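Local structure of pectate lyase (Cellvibrio cellulosa, 1GXM) at residues G114-Q118 and H129-N133; Y177-A181 and H196-Y201; F246-Y252 and K275-R279; A263-P267 and R308-Y312. The protein cleaves polygalacturonate by anti-beta-elimination as a family 10 polysaccharide lyase, this chain being the catalytic module of the larger enzyme. All coordinates share one frame; numbering follows the deposited sequence.

How the interactions relate
Interactions 1 and 2 are buried and adjoin, their centres about 9 Å apart: the hydroxyl of Tyr177 in interaction 2 packs on Ala130 of interaction 1, and a probable hydrogen bond, Ala130 O to His196 N (3.0 Å), pairs strands 130-131 and 195-196. Interactions 3 and 4 are only partly buried, lie about 20 Å apart between centres, and meet where Arg279 packs against Tyr312. Place and chemistry change together. Interaction 1 relies on backbone groups and small side chains, interaction 2 on aromatic rings at a helix end, interaction 3 on a tryptophan and a lysine-tyrosine pair, and interaction 4 on one arginine reading loop carbonyls.

Interaction 1: residues G114-Q118 and H129-N133; sequences GALPQ and HATFN
One backbone hydrogen bond ties the two segments: Thr131 N donates to Leu116 O at 3.0 Å. Two CA-H...O contacts flank it. Ala130 CA also leans on Leu116 O, and Pro117 CA points almost straight at His129 O, 3.3 Å away, so each carbonyl is met by a CA-H of the facing chain.

The side-chain packing is compact. The methyl groups of Ala115 and Ala130 touch at 3.6 Å (CB to CB), a close contact made possible by the nearness of the two backbones (Ala115 CA to Ala130 CA 4.8 Å). Thr131 lies across Gln118, its CG2 beside CB and CG of the glutamine. Its hydroxyl is already engaged within its own segment: OG1, standing beside the backbone N (chi1 -62°), turns back to donate to His129 O at 2.7 Å, from above the carbonyl plane.

Water provides the last link. The extended side chain of Gln118 carries OE1 out to a water at 2.9 Å, which in turn accepts from Asn133 ND2 at 3.1 Å.

Leu116 packs against helices 93-109 and 136-148, while Ala115 and Ala130 both rest on Tyr177 of helix 161-181; the contact thus joins the loop after helix 93-109 to strand 130-131 in the helical part of the module.

Interaction 2: residues Y177-A181 and H196-Y201; sequences YILKA and HGALDY
Tyr177 reaches from helix 161-181 into the turn of 196-201, and its ring can be followed outward. From CB, a trans chi1 of -176° swings the ring off the helix toward the loop. Along one side, CD2 lies 3.4 Å from Tyr201 CE1 and CE2 lies close to Tyr201 CD1. The planes of the two rings are 27° from parallel, and the rings are displaced until little of one lies over the other, with their centroids 5.0 Å from each other. At the tip, OH sits 3.0 Å from His196 CB and donates to Gly197 O at 2.7 Å. That carbonyl also accepts from Tyr201 N, the two donors arriving from opposite faces of its plane, so the turn is gripped from within and from the helix.

The other contacts gather at the helix end. Lys180 lays CB against CD1 and CE1 of Tyr201 and CD beside its OH, while NZ is salt-bridged to Asp176. Ala181 CB makes a CH-pi contact over one face of the His196 imidazole, toward its rim, 4.1 Å from the centroid. Two hydrogen bonds fix the rotation of that imidazole: ND1 donates to Tyr201 O at 2.8 Å, nearly in the ring plane, and NE2 accepts from Cys193 N ahead of the strand. A water bridges Ala181 O and Tyr201 O.

Tyr177 also touches Met137 of helix 136-148, and Ile178 packs on helix 219-226. The contact therefore seats the loop after strand 195-196 against the C-terminal turn of helix 161-181.

Interaction 3: residues F246-Y252 and K275-R279; sequences FNSPRTY and KMWYR
Tyr252 and Trp277 bring their backbones to 4.9 Å (CA to CA), where the loop after helix 233-246 meets strand 274-278 and Tyr252 CA makes a C-H contact to Met276 O.

Trp277 supplies the direct hydrogen bond: NE1 donates to Phe246 O at 2.8 Å, in the indole plane and on a lone pair of the carbonyl. Tyr252 CB makes a CH-pi contact over one face of the indole's five-membered ring, toward the rim, 3.9 Å from the centroid, while Thr251 CG2 stands at the indole edge. The Phe246 ring meets the five-membered ring obliquely, the planes at 54°.

Tyr252 is held between two layers. Its ring projects between backbone N and carbonyl (chi1 56°), with Ser248 O and Pro249 CA over the rim of one face. Over the centre of the opposite face Lys275 CD makes a second CH-pi contact, 3.6 Å from the centroid, the extended lysine running across the ring. A water accepts from Lys275 NZ and donates to Asn247 OD1.

Trp277 packs on helix 318-329 and so places strand 274-278 between it and the end of helix 233-246, while Phe246 packs on helix 219-226.

Interaction 4: residues A263-P267 and R308-Y312; sequences AATNP and RRTGY
Arg309 reads the curled loop 263-267 through its carbonyls. NE donates to Ala263 O at 2.9 Å, the oxygen lying close to the guanidinium plane, and NH2 donates to Ala264 O, also at 2.9 Å but from above that carbonyl's plane. A third oxygen, Thr265 O, lies over a face of the guanidinium without being hydrogen-bonded to it. The three put negative dipole ends near the cation, which probably favours its charge.

Closer to the helix, the aliphatic part packs: CD lies 3.9 Å from Pro267 CD, and the two side chains cross at about a right angle. Ala263 CB rests on Arg309 O at 3.5 Å, and Thr310 CG2 flanks the Ala263 carbonyl.

Largely through this one side chain, helix 306-311 holds the loop between strands 256-258 and 268-271, in a region of short strands and loops of a largely helical module assigned to the six-hairpin clan. A bend at chi3 (51°) turns NE towards the loop.

Further out, NH1 donates to Ile301 O and, weakly, to Met304 O, in the chain leading into helix 306-311, a second hold on the guanidinium, while Thr310 OG1 is hydrogen-bonded to Leu306 O and Pro267 touches Ile301.

Interaction 1: residues G114-Q118 and H129-N133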
loop_
_atom_site.group_PDB
_atom_site.type_symbol
_atom_site.label_atom_id
_atom_site.label_comp_id
_atom_site.label_asym_id
_atom_site.label_seq_id
_atom_site.Cartn_x
_atom_site.Cartn_y
_atom_site.Cartn_z
ATOM N N GLY A 114 -7.662 13.642 -0.838
ATOM C CA GLY A 114 -6.409 12.985 -0.519
ATOM C C GLY A 114 -6.272 11.584 -1.088
ATOM O O GLY A 114 -5.184 11.043 -1.074
ATOM N N ALA A 115 -7.352 11.000 -1.573
ATOM C CA ALA A 115 -7.312 9.666 -2.147
ATOM C C ALA A 115 -6.341 9.619 -3.313
ATOM O O ALA A 115 -6.267 10.554 -4.112
ATOM C CB ALA A 115 -8.665 9.293 -2.632
ATOM N N LEU A 116 -5.642 8.501 -3.450
ATOM C CA LEU A 116 -4.848 8.198 -4.637
ATOM C C LEU A 116 -5.478 7.047 -5.391
ATOM O O LEU A 116 -5.715 5.985 -4.815
ATOM C CB LEU A 116 -3.415 7.815 -4.269
ATOM C CG LEU A 116 -2.636 8.901 -3.519
ATOM C CD1 LEU A 116 -1.248 8.429 -3.221
ATOM C CD2 LEU A 116 -2.535 10.128 -4.344
ATOM N N PRO A 117 -5.730 7.234 -6.678
ATOM C CA PRO A 117 -6.297 6.183 -7.514
ATOM C C PRO A 117 -5.242 5.204 -7.951
ATOM O O PRO A 117 -4.049 5.453 -7.882
ATOM C CB PRO A 117 -6.815 6.962 -8.714
ATOM C CG PRO A 117 -5.846 8.072 -8.847
ATOM C CD PRO A 117 -5.501 8.475 -7.446
ATOM N N GLN A 118 -5.690 4.057 -8.417
ATOM C CA GLN A 118 -4.797 3.036 -8.915
ATOM C C GLN A 118 -4.130 3.424 -10.230
ATOM O O GLN A 118 -2.975 3.122 -10.440
ATOM C CB GLN A 118 -5.549 1.731 -9.074
ATOM C CG GLN A 118 -4.659 0.543 -9.306
ATOM C CD GLN A 118 -5.443 -0.736 -9.555
ATOM O OE1 GLN A 118 -5.253 -1.751 -8.856
ATOM N NE2 GLN A 118 -6.288 -0.711 -10.538
ATOM N N HIS A 129 -10.900 4.254 -7.547
ATOM C CA HIS A 129 -11.060 4.328 -6.112
ATOM C C HIS A 129 -9.746 4.645 -5.424
ATOM O O HIS A 129 -8.678 4.412 -5.982
ATOM C CB HIS A 129 -11.607 3.029 -5.536
ATOM C CG HIS A 129 -12.991 2.703 -5.979
ATOM N ND1 HIS A 129 -13.977 3.659 -6.114
ATOM C CD2 HIS A 129 -13.553 1.521 -6.315
ATOM C CE1 HIS A 129 -15.087 3.067 -6.515
ATOM N NE2 HIS A 129 -14.861 1.770 -6.635
ATOM N N ALA A 130 -9.829 5.176 -4.209
ATOM C CA ALA A 130 -8.678 5.231 -3.322
ATOM C C ALA A 130 -8.183 3.796 -3.170
ATOM O O ALA A 130 -8.909 2.919 -2.701
ATOM C CB ALA A 130 -9.078 5.784 -1.962
ATOM N N THR A 131 -6.946 3.552 -3.583
ATOM C CA THR A 131 -6.457 2.185 -3.761
ATOM C C THR A 131 -5.385 1.858 -2.767
ATOM O O THR A 131 -4.234 2.207 -2.928
ATOM C CB THR A 131 -5.947 2.008 -5.159
ATOM O OG1 THR A 131 -7.040 2.220 -6.052
ATOM C CG2 THR A 131 -5.512 0.558 -5.389
ATOM N N PHE A 132 -5.780 1.150 -1.724
ATOM C CA PHE A 132 -4.817 0.620 -0.782
ATOM C C PHE A 132 -4.222 -0.682 -1.255
ATOM O O PHE A 132 -3.143 -1.046 -0.842
ATOM C CB PHE A 132 -5.435 0.455 0.598
ATOM C CG PHE A 132 -5.900 1.744 1.187
ATOM C CD1 PHE A 132 -5.000 2.748 1.462
ATOM C CD2 PHE A 132 -7.233 1.982 1.458
ATOM C CE1 PHE A 132 -5.409 3.936 2.002
ATOM C CE2 PHE A 132 -7.639 3.178 1.984
ATOM C CZ PHE A 132 -6.729 4.145 2.267
ATOM N N ASN A 133 -4.906 -1.344 -2.170
ATOM C CA ASN A 133 -4.467 -2.575 -2.779
ATOM C C ASN A 133 -3.021 -2.532 -3.181
ATOM O O ASN A 133 -2.553 -1.561 -3.751
ATOM C CB ASN A 133 -5.309 -2.846 -4.022
ATOM C CG ASN A 133 -5.178 -4.250 -4.502
ATOM O OD1 ASN A 133 -5.648 -5.174 -3.848
ATOM N ND2 ASN A 133 -4.557 -4.437 -5.646
HETATM O O HOH W 1 -3.263 -1.839 -6.791
#

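Interaction 2: residues Y177-A181 and H196-Y201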
loop_
_atom_site.group_PDB
_atom_site.type_symbol
_atom_site.label_atom_id
_atom_site.label_comp_id
_atom_site.label_asym_id
_atom_site.label_seq_id
_atom_site.Cartn_x
_atom_site.Cartn_y
_atom_site.Cartn_z
ATOM N N TYR A 177 -7.405 11.599 4.445
ATOM C CA TYR A 177 -8.224 10.589 3.793
ATOM C C TYR A 177 -8.267 9.278 4.587
ATOM O O TYR A 177 -9.316 8.703 4.840
ATOM C CB TYR A 177 -7.738 10.322 2.348
ATOM C CG TYR A 177 -8.656 9.358 1.689
ATOM C CD1 TYR A 177 -8.470 7.986 1.830
ATOM C CD2 TYR A 177 -9.775 9.798 1.012
ATOM C CE1 TYR A 177 -9.350 7.116 1.325
ATOM C CE2 TYR A 177 -10.667 8.927 0.492
ATOM C CZ TYR A 177 -10.453 7.564 0.649
ATOM O OH TYR A 177 -11.367 6.663 0.164
ATOM N N ILE A 178 -7.089 8.799 4.935
ATOM C CA ILE A 178 -6.952 7.543 5.648
ATOM C C ILE A 178 -7.719 7.575 6.967
ATOM O O ILE A 178 -8.430 6.655 7.303
ATOM C CB ILE A 178 -5.471 7.217 5.849
ATOM C CG1 ILE A 178 -4.873 6.769 4.510
ATOM C CG2 ILE A 178 -5.280 6.159 6.911
ATOM C CD1 ILE A 178 -3.403 6.750 4.509
ATOM N N LEU A 179 -7.610 8.679 7.678
ATOM C CA LEU A 179 -8.291 8.803 8.952
ATOM C C LEU A 179 -9.807 8.814 8.771
ATOM O O LEU A 179 -10.522 8.187 9.543
ATOM C CB LEU A 179 -7.845 10.061 9.673
ATOM C CG LEU A 179 -6.403 10.074 10.144
ATOM C CD1 LEU A 179 -6.027 11.460 10.652
ATOM C CD2 LEU A 179 -6.126 9.001 11.193
ATOM N N LYS A 180 -10.295 9.503 7.739
ATOM C CA LYS A 180 -11.729 9.549 7.458
ATOM C C LYS A 180 -12.257 8.207 6.948
ATOM O O LYS A 180 -13.408 7.850 7.171
ATOM C CB LYS A 180 -12.041 10.652 6.466
ATOM C CG LYS A 180 -12.072 12.006 7.104
ATOM C CD LYS A 180 -12.256 13.076 6.063
ATOM C CE LYS A 180 -12.511 14.424 6.715
ATOM N NZ LYS A 180 -11.400 14.791 7.600
ATOM N N ALA A 181 -11.399 7.451 6.270
ATOM C CA ALA A 181 -11.819 6.194 5.667
ATOM C C ALA A 181 -11.821 5.040 6.648
ATOM O O ALA A 181 -12.462 4.021 6.411
ATOM C CB ALA A 181 -10.950 5.866 4.483
ATOM N N HIS A 196 -11.472 2.158 -1.300
ATOM C CA HIS A 196 -12.551 2.986 -0.771
ATOM C C HIS A 196 -12.917 4.030 -1.799
ATOM O O HIS A 196 -12.113 4.391 -2.649
ATOM C CB HIS A 196 -12.119 3.733 0.488
ATOM C CG HIS A 196 -12.024 2.895 1.719
ATOM N ND1 HIS A 196 -12.897 3.042 2.769
ATOM C CD2 HIS A 196 -11.164 1.910 2.079
ATOM C CE1 HIS A 196 -12.576 2.189 3.730
ATOM N NE2 HIS A 196 -11.522 1.494 3.336
ATOM N N GLY A 197 -14.116 4.573 -1.666
ATOM C CA GLY A 197 -14.553 5.612 -2.581
ATOM C C GLY A 197 -13.704 6.846 -2.398
ATOM O O GLY A 197 -13.494 7.317 -1.291
ATOM N N ALA A 198 -13.201 7.370 -3.502
ATOM C CA ALA A 198 -12.339 8.521 -3.460
ATOM C C ALA A 198 -13.036 9.722 -2.873
ATOM O O ALA A 198 -12.401 10.543 -2.226
ATOM C CB ALA A 198 -11.842 8.836 -4.848
ATOM N N LEU A 199 -14.340 9.832 -3.116
ATOM C CA LEU A 199 -15.117 10.962 -2.624
ATOM C C LEU A 199 -15.987 10.656 -1.440
ATOM O O LEU A 199 -16.278 11.544 -0.641
ATOM C CB LEU A 199 -15.977 11.547 -3.736
ATOM C CG LEU A 199 -15.191 12.011 -4.961
ATOM C CD1 LEU A 199 -16.142 12.743 -5.911
ATOM C CD2 LEU A 199 -14.044 12.899 -4.601
ATOM N N ASP A 200 -16.451 9.419 -1.341
ATOM C CA ASP A 200 -17.425 9.055 -0.315
ATOM C C ASP A 200 -16.824 8.295 0.864
ATOM O O ASP A 200 -17.499 8.089 1.851
ATOM C CB ASP A 200 -18.641 8.329 -0.908
ATOM C CG ASP A 200 -18.358 6.925 -1.425
ATOM O OD1 ASP A 200 -17.337 6.291 -1.067
ATOM O OD2 ASP A 200 -19.178 6.380 -2.193
ATOM N N TYR A 201 -15.546 7.926 0.745
ATOM C CA TYR A 201 -14.775 7.224 1.797
ATOM C C TYR A 201 -15.263 5.807 2.105
ATOM O O TYR A 201 -14.726 5.151 2.995
ATOM C CB TYR A 201 -14.760 8.027 3.106
ATOM C CG TYR A 201 -14.221 9.413 2.969
ATOM C CD1 TYR A 201 -12.862 9.657 3.060
ATOM C CD2 TYR A 201 -15.068 10.492 2.781
ATOM C CE1 TYR A 201 -12.361 10.929 2.942
ATOM C CE2 TYR A 201 -14.568 11.776 2.652
ATOM C CZ TYR A 201 -13.221 11.980 2.735
ATOM O OH TYR A 201 -12.723 13.248 2.623
HETATM O O HOH W 2 -15.002 3.947 5.425
#

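Interaction 3: residues F246-Y252 and K275-R279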
loop_
_atom_site.group_PDB
_atom_site.type_symbol
_atom_site.label_atom_id
_atom_site.label_comp_id
_atom_site.label_asym_id
_atom_site.label_seq_id
_atom_site.Cartn_x
_atom_site.Cartn_y
_atom_site.Cartn_z
ATOM N N PHE A 246 -5.802 -5.869 14.578
ATOM C CA PHE A 246 -4.966 -6.959 14.095
ATOM C C PHE A 246 -4.675 -7.940 15.213
ATOM O O PHE A 246 -4.592 -9.147 14.999
ATOM C CB PHE A 246 -3.660 -6.436 13.528
ATOM C CG PHE A 246 -3.716 -6.183 12.061
ATOM C CD1 PHE A 246 -3.676 -7.244 11.186
ATOM C CD2 PHE A 246 -3.842 -4.903 11.552
ATOM C CE1 PHE A 246 -3.755 -7.050 9.844
ATOM C CE2 PHE A 246 -3.898 -4.706 10.203
ATOM C CZ PHE A 246 -3.870 -5.769 9.346
ATOM N N ASN A 247 -4.518 -7.400 16.416
ATOM C CA ASN A 247 -4.118 -8.174 17.582
ATOM C C ASN A 247 -5.277 -8.716 18.376
ATOM O O ASN A 247 -5.078 -9.167 19.500
ATOM C CB ASN A 247 -3.221 -7.330 18.480
ATOM C CG ASN A 247 -2.484 -8.144 19.490
ATOM O OD1 ASN A 247 -1.952 -9.188 19.175
ATOM N ND2 ASN A 247 -2.436 -7.647 20.714
ATOM N N SER A 248 -6.478 -8.678 17.816
ATOM C CA SER A 248 -7.660 -9.137 18.518
ATOM C C SER A 248 -7.985 -10.558 18.124
ATOM O O SER A 248 -7.921 -10.913 16.959
ATOM C CB SER A 248 -8.862 -8.288 18.150
ATOM O OG SER A 248 -10.051 -8.809 18.716
ATOM N N PRO A 249 -8.380 -11.367 19.091
ATOM C CA PRO A 249 -8.775 -12.738 18.788
ATOM C C PRO A 249 -10.099 -12.793 18.024
ATOM O O PRO A 249 -10.465 -13.850 17.525
ATOM C CB PRO A 249 -8.918 -13.381 20.179
ATOM C CG PRO A 249 -8.917 -12.349 21.124
ATOM C CD PRO A 249 -8.451 -11.069 20.524
ATOM N N ARG A 250 -10.800 -11.674 17.928
ATOM C CA ARG A 250 -11.972 -11.630 17.055
ATOM C C ARG A 250 -11.558 -11.380 15.597
ATOM O O ARG A 250 -12.397 -11.389 14.706
ATOM C CB ARG A 250 -12.981 -10.593 17.502
ATOM C CG ARG A 250 -12.530 -9.205 17.336
ATOM C CD ARG A 250 -13.311 -8.169 18.141
ATOM N NE ARG A 250 -13.002 -6.819 17.671
ATOM C CZ ARG A 250 -13.532 -6.252 16.587
ATOM N NH1 ARG A 250 -14.433 -6.903 15.860
ATOM N NH2 ARG A 250 -13.173 -5.014 16.249
ATOM N N THR A 251 -10.269 -11.147 15.376
ATOM C CA THR A 251 -9.706 -10.923 14.048
ATOM C C THR A 251 -8.825 -12.074 13.632
ATOM O O THR A 251 -9.086 -12.703 12.631
ATOM C CB THR A 251 -8.918 -9.643 14.028
ATOM O OG1 THR A 251 -9.813 -8.558 14.301
ATOM C CG2 THR A 251 -8.337 -9.370 12.656
ATOM N N TYR A 252 -7.776 -12.383 14.386
ATOM C CA TYR A 252 -6.955 -13.491 13.972
ATOM C C TYR A 252 -7.635 -14.787 14.309
ATOM O O TYR A 252 -8.489 -14.857 15.181
ATOM C CB TYR A 252 -5.551 -13.445 14.579
ATOM C CG TYR A 252 -5.446 -13.391 16.072
ATOM C CD1 TYR A 252 -5.741 -14.495 16.868
ATOM C CD2 TYR A 252 -5.007 -12.248 16.697
ATOM C CE1 TYR A 252 -5.613 -14.442 18.252
ATOM C CE2 TYR A 252 -4.871 -12.193 18.055
ATOM C CZ TYR A 252 -5.199 -13.266 18.839
ATOM O OH TYR A 252 -5.052 -13.185 20.200
ATOM N N LYS A 275 -1.098 -17.860 14.431
ATOM C CA LYS A 275 -2.265 -17.034 14.169
ATOM C C LYS A 275 -2.310 -16.748 12.686
ATOM O O LYS A 275 -1.290 -16.460 12.068
ATOM C CB LYS A 275 -2.136 -15.740 14.939
ATOM C CG LYS A 275 -2.237 -15.923 16.453
ATOM C CD LYS A 275 -1.929 -14.610 17.183
ATOM C CE LYS A 275 -1.985 -14.798 18.673
ATOM N NZ LYS A 275 -1.642 -13.561 19.418
ATOM N N MET A 276 -3.504 -16.810 12.138
ATOM C CA MET A 276 -3.763 -16.517 10.737
ATOM C C MET A 276 -4.687 -15.319 10.671
ATOM O O MET A 276 -5.591 -15.152 11.484
ATOM C CB MET A 276 -4.424 -17.700 10.036
ATOM C CG MET A 276 -4.462 -17.571 8.539
ATOM S SD MET A 276 -5.563 -18.743 7.767
ATOM C CE MET A 276 -7.134 -17.856 7.951
ATOM N N TRP A 277 -4.481 -14.515 9.648
ATOM C CA TRP A 277 -5.404 -13.444 9.328
ATOM C C TRP A 277 -6.049 -13.740 8.001
ATOM O O TRP A 277 -5.435 -14.299 7.101
ATOM C CB TRP A 277 -4.678 -12.085 9.268
ATOM C CG TRP A 277 -4.288 -11.610 10.621
ATOM C CD1 TRP A 277 -4.978 -10.754 11.415
ATOM C CD2 TRP A 277 -3.141 -12.030 11.382
ATOM N NE1 TRP A 277 -4.332 -10.594 12.615
ATOM C CE2 TRP A 277 -3.193 -11.356 12.612
ATOM C CE3 TRP A 277 -2.051 -12.861 11.126
ATOM C CZ2 TRP A 277 -2.231 -11.509 13.588
ATOM C CZ3 TRP A 277 -1.086 -12.999 12.094
ATOM C CH2 TRP A 277 -1.183 -12.327 13.313
ATOM N N TYR A 278 -7.315 -13.369 7.885
ATOM C CA TYR A 278 -7.996 -13.436 6.619
ATOM C C TYR A 278 -7.659 -12.237 5.750
ATOM O O TYR A 278 -7.370 -11.144 6.238
ATOM C CB TYR A 278 -9.500 -13.499 6.817
ATOM C CG TYR A 278 -9.958 -14.785 7.450
ATOM C CD1 TYR A 278 -10.009 -14.932 8.826
ATOM C CD2 TYR A 278 -10.331 -15.861 6.671
ATOM C CE1 TYR A 278 -10.428 -16.121 9.394
ATOM C CE2 TYR A 278 -10.737 -17.054 7.232
ATOM C CZ TYR A 278 -10.794 -17.171 8.586
ATOM O OH TYR A 278 -11.207 -18.366 9.126
ATOM N N ARG A 279 -7.723 -12.438 4.448
ATOM C CA ARG A 279 -7.587 -11.327 3.530
ATOM C C ARG A 279 -8.784 -10.380 3.580
ATOM O O ARG A 279 -8.615 -9.165 3.411
ATOM C CB ARG A 279 -7.387 -11.850 2.127
ATOM C CG ARG A 279 -7.005 -10.807 1.122
ATOM C CD ARG A 279 -6.312 -11.412 -0.016
ATOM N NE ARG A 279 -5.823 -10.442 -0.970
ATOM C CZ ARG A 279 -5.030 -10.755 -1.958
ATOM N NH1 ARG A 279 -4.662 -12.003 -2.122
ATOM N NH2 ARG A 279 -4.615 -9.825 -2.793
HETATM O O HOH W 3 -1.651 -11.377 17.670
#

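Interaction 4: residues A263-P267 and R308-Y312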
loop_
_atom_site.group_PDB
_atom_site.type_symbol
_atom_site.label_atom_id
_atom_site.label_comp_id
_atom_site.label_asym_id
_atom_site.label_seq_id
_atom_site.Cartn_x
_atom_site.Cartn_y
_atom_site.Cartn_z
ATOM N N ALA A 263 -3.669 -25.505 -0.940
ATOM C CA ALA A 263 -4.890 -24.864 -1.432
ATOM C C ALA A 263 -5.789 -25.724 -2.311
ATOM O O ALA A 263 -6.959 -25.405 -2.463
ATOM C CB ALA A 263 -4.563 -23.545 -2.141
ATOM N N ALA A 264 -5.267 -26.799 -2.886
ATOM C CA ALA A 264 -6.075 -27.666 -3.748
ATOM C C ALA A 264 -7.371 -28.023 -3.054
ATOM O O ALA A 264 -8.415 -28.083 -3.687
ATOM C CB ALA A 264 -5.341 -28.941 -4.103
ATOM N N THR A 265 -7.315 -28.291 -1.751
ATOM C CA THR A 265 -8.535 -28.610 -1.035
ATOM C C THR A 265 -8.833 -27.595 0.045
ATOM O O THR A 265 -9.943 -27.104 0.115
ATOM C CB THR A 265 -8.553 -30.042 -0.467
ATOM O OG1 THR A 265 -7.528 -30.192 0.502
ATOM C CG2 THR A 265 -8.213 -31.104 -1.537
ATOM N N ASN A 266 -7.857 -27.279 0.892
ATOM C CA ASN A 266 -8.072 -26.272 1.929
ATOM C C ASN A 266 -6.739 -25.794 2.474
ATOM O O ASN A 266 -6.053 -26.534 3.164
ATOM C CB ASN A 266 -8.924 -26.815 3.069
ATOM C CG ASN A 266 -9.367 -25.733 4.023
ATOM O OD1 ASN A 266 -8.805 -24.640 4.027
ATOM N ND2 ASN A 266 -10.358 -26.022 4.852
ATOM N N PRO A 267 -6.373 -24.545 2.198
ATOM C CA PRO A 267 -5.100 -23.997 2.676
ATOM C C PRO A 267 -5.133 -23.534 4.111
ATOM O O PRO A 267 -4.088 -23.146 4.635
ATOM C CB PRO A 267 -4.888 -22.804 1.760
ATOM C CG PRO A 267 -6.264 -22.320 1.470
ATOM C CD PRO A 267 -7.138 -23.540 1.437
ATOM N N ARG A 308 -9.929 -20.220 -8.064
ATOM C CA ARG A 308 -9.782 -19.071 -7.170
ATOM C C ARG A 308 -9.142 -19.470 -5.844
ATOM O O ARG A 308 -8.472 -18.668 -5.238
ATOM C CB ARG A 308 -11.102 -18.344 -6.925
ATOM C CG ARG A 308 -11.527 -17.418 -8.067
ATOM C CD ARG A 308 -10.647 -16.214 -8.244
ATOM N NE ARG A 308 -9.417 -16.536 -8.953
ATOM C CZ ARG A 308 -8.348 -15.774 -9.009
ATOM N NH1 ARG A 308 -8.309 -14.624 -8.365
ATOM N NH2 ARG A 308 -7.288 -16.169 -9.672
ATOM N N ARG A 309 -9.361 -20.691 -5.381
ATOM C CA ARG A 309 -8.771 -21.097 -4.112
ATOM C C ARG A 309 -7.272 -21.264 -4.257
ATOM O O ARG A 309 -6.516 -20.946 -3.349
ATOM C CB ARG A 309 -9.414 -22.376 -3.604
ATOM C CG ARG A 309 -8.935 -22.758 -2.199
ATOM C CD ARG A 309 -9.706 -23.881 -1.535
ATOM N NE ARG A 309 -9.787 -25.016 -2.442
ATOM C CZ ARG A 309 -10.861 -25.386 -3.123
ATOM N NH1 ARG A 309 -12.025 -24.791 -2.959
ATOM N NH2 ARG A 309 -10.764 -26.381 -3.971
ATOM N N THR A 310 -6.837 -21.741 -5.419
ATOM C CA THR A 310 -5.409 -21.959 -5.652
ATOM C C THR A 310 -4.727 -20.712 -6.236
ATOM O O THR A 310 -3.529 -20.519 -6.060
ATOM C CB THR A 310 -5.163 -23.144 -6.602
ATOM O OG1 THR A 310 -5.849 -22.909 -7.841
ATOM C CG2 THR A 310 -5.731 -24.415 -6.043
ATOM N N GLY A 311 -5.486 -19.853 -6.914
ATOM C CA GLY A 311 -4.915 -18.753 -7.670
ATOM C C GLY A 311 -4.831 -17.429 -6.949
ATOM O O GLY A 311 -4.279 -16.486 -7.449
ATOM N N TYR A 312 -5.397 -17.370 -5.756
ATOM C CA TYR A 312 -5.438 -16.138 -4.976
ATOM C C TYR A 312 -5.298 -16.527 -3.521
ATOM O O TYR A 312 -5.832 -17.561 -3.109
ATOM C CB TYR A 312 -6.791 -15.474 -5.211
ATOM C CG TYR A 312 -6.971 -14.048 -4.779
ATOM C CD1 TYR A 312 -6.470 -13.004 -5.526
ATOM C CD2 TYR A 312 -7.715 -13.730 -3.650
ATOM C CE1 TYR A 312 -6.689 -11.702 -5.145
ATOM C CE2 TYR A 312 -7.919 -12.436 -3.263
ATOM C CZ TYR A 312 -7.439 -11.418 -4.031
ATOM O OH TYR A 312 -7.629 -10.108 -3.661
#